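Local coordinates for protein probable intron-encoded endonuclease 1 (Wickerhamomyces canadensis, PDB 6X1J) that cuts DNA at a specific recognition sequence as a LAGLIDADG homing endonuclease, in the homing of a mitochondrial 21S rRNA gene intron, at residues L214-I219 against Y225-N230; T39-I44 against N134-R139; I177-L182 against P199-P204. All blocks are in the same frame, centred on the assembly; numbering follows the deposited sequence.

How the interactions relate
The three contacts lie 15 to 18 Å apart, centre to centre. Along the chain, interaction 2 closes first, then interaction 3, then interaction 1. Interaction 2 joins helix 34-45 to the start of helix 138-148, the two helices that lead to the potassium sites. Interaction 3 seats helix 172-186 on strand 198-203 of the second four-stranded sheet. Interaction 1 packs the C-terminal tail against the end region of helix 208-215, which follows that strand. Interactions 1 and 2 touch: Y218 lies against E138 and R139. Interaction 3 touches neither. Helix 138-148 is common to all three surroundings: interaction 2 lies at its start, I219 rests on its M146, and I201 on its W144.

Interaction 1: L214-I219 against Y225-N230; sequences LVNPYI and YKLLFN. With nucleotides of chain C.
V215 reaches L227 with one methyl, CG2, which lies 4.3 Å from L227 CD1. The contact is apolar and buried. N216 follows. With chi1 at -179° its amide stands opposite the backbone N and comes up to the leucine. N216 OD1 lies 3.9 Å from L227 CD2, and the two side chains meet at a slant. This is van der Waals contact; the hydrogen bond of OD1 goes to K224 NZ, which also binds I219 O. N216 to Y218 form a short 3-10 segment. Y218 N bonds to V215 O at 2.9 Å, and I219 N to N216 O at 3.1 Å. The chain then comes back as the C-terminal tail of the LAGLIDADG fold. L227 points from that tail toward the 3-10 segment, and it also touches L163 on strand 163-165. I219 is the third residue to touch the leucine: its CG1 is 4.4 Å from L227 CD2. The side chain of I219 also rests on M146 of helix 138-148. Next to L227, K226 turns elsewhere. Its NZ bonds to M146 O, while its CE passes 3.8 Å from OP1 of DC18 of chain C, a DNA backbone phosphate.

Interaction 2: T39-I44 against N134-R139; sequences TLIGNI and NYITER
I41 and T39 of helix 34-45 meet Y135, I136 and R139 in a buried, mainly apolar contact with one water bridge. It lies where the chain leads into helix 138-148. The two helices carry the LAGLIDADG motifs and run on to the potassium-binding residues G46, D47, D147 and D148. I41 uses both of its branches. Its CD1 sits 3.8 Å from Y135 CB and 3.7 Å from Y135 O, and the two side chains meet at about a right angle. Its CG2 lies 3.9 Å from I136 CG1. T39 meets the aliphatic part of R139: OG1 is 3.7 Å from R139 CD. The arginine runs extended and then bends at chi3 (-68°), and its NH1 reaches a water at 2.7 Å. The same water donates to T39 OG1 at 2.7 Å. That hydroxyl also bonds to I35 O, one turn back in its own helix. T137 is the N-cap of helix 138-148, and its OG1 bonds to E38 of helix 34-45. Around the contact, helix 113-119 covers I41 through L115, I136 rests on L141 of helix 138-148, and the ring of Y135 meets that of Y118.

Interaction 3: I177-L182 against P199-P204; sequences ILINDL and PIIYIP
I201 on strand 198-203 packs against L178, I179 and L182 of helix 172-186, and these apolar contacts make up the whole meeting of the two segments. The tip of the isoleucine goes to the two leucines. Its CD1 lies 4.1 Å from L178 CB and 4.3 Å from L182 CD1. L178 and L182 are one helical turn apart, so the methyl touches two successive turns. The stem goes to the third partner: I201 CG1 is 4.1 Å from I179 CG1, and the two side chains lie alongside but run opposite ways. The long branch of I201 is extended (chi2 -175°), and this carries CD1 out from the strand to the helix. W144 of helix 138-148 touches L178, L182 and I201, and I192 of strand 191-195 touches I179.

No backbone hydrogen bond joins helix and strand. The helix bonds within itself, as from D181 N to I177 O at 2.9 Å, while the strand bonds to its two neighbours in the sheet. I201 pairs with L165, and I200 and Y202 pair with K193 and S191 on the other side. Strand 198-203 is therefore an inner strand of its antiparallel sheet. The helix lies over this sheet with its axis 9.8 Å from that of the strand and at 25° to it. This is the helix-on-sheet layering of the LAGLIDADG fold. I200 points its CB away from the helix.

Y202 directs its polar end elsewhere: its OH bonds to S162 OG. Its ring meets W152 edge-to-face and K193 in a cation-pi contact.

No hydrogen bond or charge pair crosses from helix to strand. The join thus rests on shape and on the burial of branched side chains.

Interaction 1: L214-I219 against Y225-N230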
loop_
_atom_site.group_PDB
_atom_site.type_symbol
_atom_site.label_atom_id
_atom_site.label_comp_id
_atom_site.label_asym_id
_atom_site.label_seq_id
_atom_site.Cartn_x
_atom_site.Cartn_y
_atom_site.Cartn_z
ATOM N N LEU A 214 -0.099 -17.794 2.202
ATOM C CA LEU A 214 -0.804 -16.887 1.255
ATOM C C LEU A 214 0.121 -15.744 0.852
ATOM O O LEU A 214 0.113 -15.400 -0.341
ATOM C CB LEU A 214 -2.061 -16.263 1.879
ATOM C CG LEU A 214 -3.193 -17.203 2.278
ATOM C CD1 LEU A 214 -4.266 -16.406 2.994
ATOM C CD2 LEU A 214 -3.784 -17.943 1.084
ATOM N N VAL A 215 0.774 -15.093 1.814
ATOM C CA VAL A 215 1.476 -13.806 1.537
ATOM C C VAL A 215 2.992 -14.007 1.380
ATOM O O VAL A 215 3.588 -13.170 0.685
ATOM C CB VAL A 215 1.159 -12.702 2.559
ATOM C CG1 VAL A 215 -0.333 -12.611 2.842
ATOM C CG2 VAL A 215 1.929 -12.818 3.865
ATOM N N ASN A 216 3.618 -15.002 2.007
ATOM C CA ASN A 216 5.114 -15.097 2.033
ATOM C C ASN A 216 5.680 -15.060 0.604
ATOM O O ASN A 216 6.701 -14.413 0.372
ATOM C CB ASN A 216 5.671 -16.289 2.832
ATOM C CG ASN A 216 7.190 -16.240 2.801
ATOM O OD1 ASN A 216 7.770 -15.236 3.238
ATOM N ND2 ASN A 216 7.822 -17.249 2.193
ATOM N N PRO A 217 5.060 -15.700 -0.418
ATOM C CA PRO A 217 5.614 -15.666 -1.773
ATOM C C PRO A 217 5.823 -14.259 -2.335
ATOM O O PRO A 217 6.661 -14.132 -3.176
ATOM C CB PRO A 217 4.562 -16.393 -2.610
ATOM C CG PRO A 217 3.917 -17.351 -1.614
ATOM C CD PRO A 217 3.852 -16.538 -0.336
ATOM N N TYR A 218 5.118 -13.243 -1.828
ATOM C CA TYR A 218 5.180 -11.851 -2.352
ATOM C C TYR A 218 6.091 -10.950 -1.498
ATOM O O TYR A 218 6.445 -9.778 -1.904
ATOM C CB TYR A 218 3.747 -11.296 -2.438
ATOM C CG TYR A 218 2.839 -12.039 -3.405
ATOM C CD1 TYR A 218 3.006 -11.904 -4.770
ATOM C CD2 TYR A 218 1.855 -12.928 -2.974
ATOM C CE1 TYR A 218 2.193 -12.576 -5.677
ATOM C CE2 TYR A 218 1.040 -13.630 -3.866
ATOM C CZ TYR A 218 1.203 -13.442 -5.235
ATOM O OH TYR A 218 0.434 -14.073 -6.175
ATOM N N ILE A 219 6.454 -11.398 -0.299
ATOM C CA ILE A 219 7.184 -10.519 0.668
ATOM C C ILE A 219 8.645 -10.411 0.212
ATOM O O ILE A 219 9.290 -11.443 0.102
ATOM C CB ILE A 219 7.107 -11.073 2.092
ATOM C CG1 ILE A 219 5.665 -11.239 2.583
ATOM C CG2 ILE A 219 7.924 -10.192 3.018
ATOM C CD1 ILE A 219 4.956 -9.940 2.850
ATOM N N TYR A 225 10.910 -9.617 7.941
ATOM C CA TYR A 225 11.031 -9.480 9.405
ATOM C C TYR A 225 9.656 -9.225 10.042
ATOM O O TYR A 225 9.500 -9.525 11.254
ATOM C CB TYR A 225 12.013 -8.375 9.783
ATOM C CG TYR A 225 11.483 -6.987 9.633
ATOM C CD1 TYR A 225 11.609 -6.322 8.426
ATOM C CD2 TYR A 225 10.851 -6.341 10.684
ATOM C CE1 TYR A 225 11.137 -5.029 8.279
ATOM C CE2 TYR A 225 10.362 -5.050 10.546
ATOM C CZ TYR A 225 10.497 -4.395 9.330
ATOM O OH TYR A 225 10.020 -3.123 9.156
ATOM N N LYS A 226 8.688 -8.685 9.292
ATOM C CA LYS A 226 7.362 -8.304 9.866
ATOM C C LYS A 226 6.595 -9.585 10.171
ATOM O O LYS A 226 5.694 -9.528 10.988
ATOM C CB LYS A 226 6.560 -7.408 8.919
ATOM C CG LYS A 226 7.112 -6.007 8.723
ATOM C CD LYS A 226 6.136 -5.079 8.052
ATOM C CE LYS A 226 5.439 -4.211 9.065
ATOM N NZ LYS A 226 4.639 -3.141 8.433
ATOM N N LEU A 227 7.010 -10.690 9.559
ATOM C CA LEU A 227 6.305 -11.996 9.469
ATOM C C LEU A 227 7.080 -13.095 10.221
ATOM O O LEU A 227 6.470 -14.130 10.591
ATOM C CB LEU A 227 6.217 -12.322 7.968
ATOM C CG LEU A 227 5.275 -13.442 7.553
ATOM C CD1 LEU A 227 3.843 -12.995 7.731
ATOM C CD2 LEU A 227 5.497 -13.871 6.104
ATOM N N LEU A 228 8.385 -12.933 10.375
ATOM C CA LEU A 228 9.312 -14.003 10.823
ATOM C C LEU A 228 9.316 -14.115 12.365
ATOM O O LEU A 228 9.511 -13.126 13.028
ATOM C CB LEU A 228 10.713 -13.659 10.308
ATOM C CG LEU A 228 11.416 -14.752 9.502
ATOM C CD1 LEU A 228 12.801 -14.288 9.057
ATOM C CD2 LEU A 228 11.521 -16.059 10.285
ATOM N N PHE A 229 9.122 -15.304 12.904
ATOM C CA PHE A 229 9.394 -15.639 14.328
ATOM C C PHE A 229 10.396 -16.791 14.376
ATOM O O PHE A 229 10.626 -17.431 13.322
ATOM C CB PHE A 229 8.106 -16.035 15.048
ATOM C CG PHE A 229 7.037 -14.971 15.056
ATOM C CD1 PHE A 229 6.142 -14.853 13.998
ATOM C CD2 PHE A 229 6.930 -14.089 16.130
ATOM C CE1 PHE A 229 5.136 -13.896 14.045
ATOM C CE2 PHE A 229 5.924 -13.140 16.176
ATOM C CZ PHE A 229 5.043 -13.032 15.118
ATOM N N ASN A 230 10.939 -17.073 15.561
ATOM C CA ASN A 230 11.730 -18.304 15.824
ATOM C C ASN A 230 10.896 -19.526 15.425
ATOM O O ASN A 230 9.692 -19.560 15.735
ATOM C CB ASN A 230 12.188 -18.367 17.281
ATOM C CG ASN A 230 13.039 -17.165 17.641
ATOM O OD1 ASN A 230 13.974 -16.839 16.914
ATOM N ND2 ASN A 230 12.680 -16.474 18.715
ATOM P P DC C 18 6.324 -2.649 12.746
ATOM O OP1 DC C 18 7.487 -2.643 11.817
ATOM O OP2 DC C 18 5.584 -3.924 12.936
ATOM O "O5'" DC C 18 6.792 -2.233 14.212
ATOM C "C5'" DC C 18 7.429 -1.001 14.419
ATOM C "C4'" DC C 18 7.501 -0.712 15.894
ATOM O "O4'" DC C 18 6.197 -0.384 16.420
ATOM C "C3'" DC C 18 8.080 -1.790 16.815
ATOM O "O3'" DC C 18 9.333 -1.364 17.335
ATOM C "C2'" DC C 18 6.972 -2.034 17.841
ATOM C "C1'" DC C 18 6.151 -0.763 17.775
ATOM N N1 DC C 18 4.734 -0.878 18.157
ATOM C C2 DC C 18 4.217 -0.034 19.143
ATOM O O2 DC C 18 4.962 0.797 19.684
ATOM N N3 DC C 18 2.923 -0.159 19.502
ATOM C C4 DC C 18 2.139 -1.042 18.879
ATOM N N4 DC C 18 0.850 -1.101 19.242
ATOM C C5 DC C 18 2.634 -1.893 17.852
ATOM C C6 DC C 18 3.920 -1.763 17.511
#

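Interaction 2: T39-I44 against N134-R139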
loop_
_atom_site.group_PDB
_atom_site.type_symbol
_atom_site.label_atom_id
_atom_site.label_comp_id
_atom_site.label_asym_id
_atom_site.label_seq_id
_atom_site.Cartn_x
_atom_site.Cartn_y
_atom_site.Cartn_z
ATOM N N THR A 39 -1.304 -5.054 -6.603
ATOM C CA THR A 39 -0.317 -4.386 -5.725
ATOM C C THR A 39 -0.975 -3.128 -5.123
ATOM O O THR A 39 -0.896 -2.893 -3.902
ATOM C CB THR A 39 0.967 -4.044 -6.500
ATOM O OG1 THR A 39 1.565 -5.247 -6.999
ATOM C CG2 THR A 39 1.925 -3.311 -5.609
ATOM N N LEU A 40 -1.574 -2.319 -5.977
ATOM C CA LEU A 40 -1.973 -0.940 -5.626
ATOM C C LEU A 40 -3.175 -1.030 -4.672
ATOM O O LEU A 40 -3.331 -0.159 -3.792
ATOM C CB LEU A 40 -2.339 -0.185 -6.908
ATOM C CG LEU A 40 -2.925 1.215 -6.693
ATOM C CD1 LEU A 40 -2.068 2.042 -5.757
ATOM C CD2 LEU A 40 -3.099 1.967 -7.993
ATOM N N ILE A 41 -3.987 -2.058 -4.810
ATOM C CA ILE A 41 -5.137 -2.229 -3.859
ATOM C C ILE A 41 -4.555 -2.409 -2.451
ATOM O O ILE A 41 -5.079 -1.791 -1.496
ATOM C CB ILE A 41 -6.046 -3.393 -4.296
ATOM C CG1 ILE A 41 -6.882 -2.965 -5.504
ATOM C CG2 ILE A 41 -6.897 -3.915 -3.147
ATOM C CD1 ILE A 41 -7.251 -4.124 -6.394
ATOM N N GLY A 42 -3.517 -3.221 -2.322
ATOM C CA GLY A 42 -2.820 -3.384 -1.032
ATOM C C GLY A 42 -2.253 -2.064 -0.536
ATOM O O GLY A 42 -2.425 -1.756 0.670
ATOM N N ASN A 43 -1.584 -1.300 -1.409
ATOM C CA ASN A 43 -0.825 -0.101 -0.989
ATOM C C ASN A 43 -1.803 0.975 -0.503
ATOM O O ASN A 43 -1.403 1.796 0.347
ATOM C CB ASN A 43 0.098 0.374 -2.102
ATOM C CG ASN A 43 1.362 -0.459 -2.222
ATOM O OD1 ASN A 43 1.724 -0.841 -3.333
ATOM N ND2 ASN A 43 2.029 -0.758 -1.100
ATOM N N ILE A 44 -3.019 1.029 -1.059
ATOM C CA ILE A 44 -4.036 2.091 -0.744
ATOM C C ILE A 44 -4.580 1.806 0.653
ATOM O O ILE A 44 -4.711 2.744 1.473
ATOM C CB ILE A 44 -5.148 2.138 -1.806
ATOM C CG1 ILE A 44 -4.563 2.520 -3.160
ATOM C CG2 ILE A 44 -6.264 3.069 -1.357
ATOM C CD1 ILE A 44 -5.505 2.338 -4.345
ATOM N N ASN A 134 -14.381 -8.752 -4.684
ATOM C CA ASN A 134 -14.123 -8.576 -6.138
ATOM C C ASN A 134 -12.677 -8.133 -6.420
ATOM O O ASN A 134 -12.327 -8.188 -7.584
ATOM C CB ASN A 134 -15.176 -7.658 -6.780
ATOM C CG ASN A 134 -16.580 -8.222 -6.706
ATOM O OD1 ASN A 134 -16.757 -9.436 -6.777
ATOM N ND2 ASN A 134 -17.574 -7.359 -6.545
ATOM N N TYR A 135 -11.860 -7.695 -5.441
ATOM C CA TYR A 135 -10.576 -6.989 -5.759
ATOM C C TYR A 135 -9.371 -7.515 -4.974
ATOM O O TYR A 135 -8.321 -7.589 -5.614
ATOM C CB TYR A 135 -10.671 -5.471 -5.545
ATOM C CG TYR A 135 -11.694 -4.828 -6.448
ATOM C CD1 TYR A 135 -11.379 -4.442 -7.745
ATOM C CD2 TYR A 135 -13.005 -4.657 -6.016
ATOM C CE1 TYR A 135 -12.339 -3.881 -8.581
ATOM C CE2 TYR A 135 -13.975 -4.108 -6.838
ATOM C CZ TYR A 135 -13.643 -3.711 -8.121
ATOM O OH TYR A 135 -14.615 -3.151 -8.900
ATOM N N ILE A 136 -9.488 -7.785 -3.662
ATOM C CA ILE A 136 -8.305 -8.167 -2.833
ATOM C C ILE A 136 -7.845 -9.582 -3.205
ATOM O O ILE A 136 -8.602 -10.503 -3.035
ATOM C CB ILE A 136 -8.608 -8.013 -1.349
ATOM C CG1 ILE A 136 -8.780 -6.541 -0.973
ATOM C CG2 ILE A 136 -7.518 -8.689 -0.541
ATOM C CD1 ILE A 136 -8.918 -6.268 0.504
ATOM N N THR A 137 -6.626 -9.739 -3.716
ATOM C CA THR A 137 -5.985 -11.068 -3.889
ATOM C C THR A 137 -4.879 -11.232 -2.809
ATOM O O THR A 137 -4.619 -10.310 -2.016
ATOM C CB THR A 137 -5.477 -11.227 -5.336
ATOM O OG1 THR A 137 -4.313 -10.415 -5.500
ATOM C CG2 THR A 137 -6.532 -10.833 -6.360
ATOM N N GLU A 138 -4.263 -12.390 -2.751
ATOM C CA GLU A 138 -3.088 -12.624 -1.860
ATOM C C GLU A 138 -1.962 -11.627 -2.177
ATOM O O GLU A 138 -1.368 -11.140 -1.191
ATOM C CB GLU A 138 -2.541 -14.045 -2.009
ATOM C CG GLU A 138 -3.530 -15.131 -1.643
ATOM C CD GLU A 138 -4.314 -15.654 -2.826
ATOM O OE1 GLU A 138 -4.392 -14.926 -3.878
ATOM O OE2 GLU A 138 -4.856 -16.769 -2.684
ATOM N N ARG A 139 -1.754 -11.234 -3.459
ATOM C CA ARG A 139 -0.748 -10.203 -3.793
ATOM C C ARG A 139 -1.136 -8.923 -3.036
ATOM O O ARG A 139 -0.248 -8.365 -2.345
ATOM C CB ARG A 139 -0.569 -10.050 -5.312
ATOM C CG ARG A 139 0.531 -9.071 -5.725
ATOM C CD ARG A 139 0.634 -8.862 -7.241
ATOM N NE ARG A 139 1.107 -10.043 -7.955
ATOM C CZ ARG A 139 2.383 -10.304 -8.234
ATOM N NH1 ARG A 139 3.339 -9.466 -7.841
ATOM N NH2 ARG A 139 2.686 -11.430 -8.867
HETATM O O HOH W 1 3.727 -6.821 -7.286
#

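Interaction 3: I177-L182 against P199-P204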
loop_
_atom_site.group_PDB
_atom_site.type_symbol
_atom_site.label_atom_id
_atom_site.label_comp_id
_atom_site.label_asym_id
_atom_site.label_seq_id
_atom_site.Cartn_x
_atom_site.Cartn_y
_atom_site.Cartn_z
ATOM N N ILE A 177 -16.641 -5.091 8.108
ATOM C CA ILE A 177 -16.813 -5.620 6.716
ATOM C C ILE A 177 -15.559 -6.393 6.287
ATOM O O ILE A 177 -15.711 -7.578 5.834
ATOM C CB ILE A 177 -17.197 -4.524 5.705
ATOM C CG1 ILE A 177 -18.640 -4.053 5.925
ATOM C CG2 ILE A 177 -17.020 -5.037 4.286
ATOM C CD1 ILE A 177 -18.872 -2.606 5.599
ATOM N N LEU A 178 -14.371 -5.785 6.421
ATOM C CA LEU A 178 -13.091 -6.429 5.974
ATOM C C LEU A 178 -12.964 -7.798 6.647
ATOM O O LEU A 178 -12.747 -8.838 5.923
ATOM C CB LEU A 178 -11.905 -5.533 6.340
ATOM C CG LEU A 178 -11.738 -4.275 5.489
ATOM C CD1 LEU A 178 -10.753 -3.294 6.124
ATOM C CD2 LEU A 178 -11.293 -4.628 4.065
ATOM N N ILE A 179 -13.171 -7.815 7.982
ATOM C CA ILE A 179 -12.956 -9.034 8.805
ATOM C C ILE A 179 -13.923 -10.100 8.303
ATOM O O ILE A 179 -13.468 -11.223 8.044
ATOM C CB ILE A 179 -13.146 -8.760 10.306
ATOM C CG1 ILE A 179 -12.013 -7.911 10.894
ATOM C CG2 ILE A 179 -13.300 -10.082 11.023
ATOM C CD1 ILE A 179 -12.394 -7.238 12.170
ATOM N N ASN A 180 -15.205 -9.747 8.165
ATOM C CA ASN A 180 -16.262 -10.679 7.678
ATOM C C ASN A 180 -15.869 -11.285 6.317
ATOM O O ASN A 180 -15.867 -12.541 6.191
ATOM C CB ASN A 180 -17.635 -10.008 7.580
ATOM C CG ASN A 180 -18.699 -11.030 7.235
ATOM O OD1 ASN A 180 -19.025 -11.203 6.063
ATOM N ND2 ASN A 180 -19.168 -11.783 8.216
ATOM N N ASP A 181 -15.494 -10.444 5.352
ATOM C CA ASP A 181 -15.246 -10.875 3.943
ATOM C C ASP A 181 -13.874 -11.543 3.793
ATOM O O ASP A 181 -13.765 -12.571 3.037
ATOM C CB ASP A 181 -15.449 -9.690 3.009
ATOM C CG ASP A 181 -16.873 -9.173 3.081
ATOM O OD1 ASP A 181 -17.721 -9.957 3.492
ATOM O OD2 ASP A 181 -17.104 -7.981 2.807
ATOM N N LEU A 182 -12.859 -11.053 4.531
ATOM C CA LEU A 182 -11.546 -11.738 4.551
ATOM C C LEU A 182 -11.727 -13.158 5.045
ATOM O O LEU A 182 -11.129 -14.024 4.425
ATOM C CB LEU A 182 -10.547 -11.003 5.441
ATOM C CG LEU A 182 -9.947 -9.738 4.830
ATOM C CD1 LEU A 182 -9.200 -8.955 5.899
ATOM C CD2 LEU A 182 -9.041 -10.087 3.647
ATOM N N PRO A 199 -10.098 0.926 15.376
ATOM C CA PRO A 199 -10.142 -0.500 15.064
ATOM C C PRO A 199 -8.892 -1.074 14.382
ATOM O O PRO A 199 -8.399 -0.409 13.491
ATOM C CB PRO A 199 -11.336 -0.625 14.100
ATOM C CG PRO A 199 -11.513 0.759 13.517
ATOM C CD PRO A 199 -11.020 1.729 14.568
ATOM N N ILE A 200 -8.524 -2.325 14.721
ATOM C CA ILE A 200 -7.424 -3.089 14.051
ATOM C C ILE A 200 -7.889 -4.518 13.822
ATOM O O ILE A 200 -8.896 -4.923 14.432
ATOM C CB ILE A 200 -6.138 -3.076 14.887
ATOM C CG1 ILE A 200 -6.319 -3.762 16.244
ATOM C CG2 ILE A 200 -5.634 -1.656 15.045
ATOM C CD1 ILE A 200 -5.050 -3.839 17.059
ATOM N N ILE A 201 -7.177 -5.251 12.989
ATOM C CA ILE A 201 -7.488 -6.657 12.614
ATOM C C ILE A 201 -6.433 -7.534 13.255
ATOM O O ILE A 201 -5.262 -7.379 12.883
ATOM C CB ILE A 201 -7.528 -6.814 11.084
ATOM C CG1 ILE A 201 -8.523 -5.832 10.457
ATOM C CG2 ILE A 201 -7.832 -8.256 10.684
ATOM C CD1 ILE A 201 -8.721 -6.005 8.947
ATOM N N TYR A 202 -6.832 -8.379 14.208
ATOM C CA TYR A 202 -5.977 -9.361 14.913
ATOM C C TYR A 202 -6.078 -10.647 14.102
ATOM O O TYR A 202 -7.229 -11.097 13.817
ATOM C CB TYR A 202 -6.467 -9.493 16.366
ATOM C CG TYR A 202 -5.982 -10.685 17.155
ATOM C CD1 TYR A 202 -4.802 -10.634 17.887
ATOM C CD2 TYR A 202 -6.725 -11.856 17.218
ATOM C CE1 TYR A 202 -4.361 -11.723 18.630
ATOM C CE2 TYR A 202 -6.293 -12.961 17.944
ATOM C CZ TYR A 202 -5.110 -12.891 18.664
ATOM O OH TYR A 202 -4.663 -13.970 19.373
ATOM N N ILE A 203 -4.945 -11.209 13.697
ATOM C CA ILE A 203 -4.871 -12.538 13.028
ATOM C C ILE A 203 -4.303 -13.523 14.034
ATOM O O ILE A 203 -3.109 -13.475 14.298
ATOM C CB ILE A 203 -3.999 -12.493 11.771
ATOM C CG1 ILE A 203 -4.478 -11.402 10.806
ATOM C CG2 ILE A 203 -3.916 -13.885 11.119
ATOM C CD1 ILE A 203 -3.489 -11.082 9.670
ATOM N N PRO A 204 -5.120 -14.471 14.562
ATOM C CA PRO A 204 -4.718 -15.279 15.712
ATOM C C PRO A 204 -3.578 -16.207 15.285
ATOM O O PRO A 204 -3.427 -16.421 14.093
ATOM C CB PRO A 204 -5.978 -16.092 16.023
ATOM C CG PRO A 204 -6.573 -16.295 14.623
ATOM C CD PRO A 204 -6.416 -14.924 14.001
#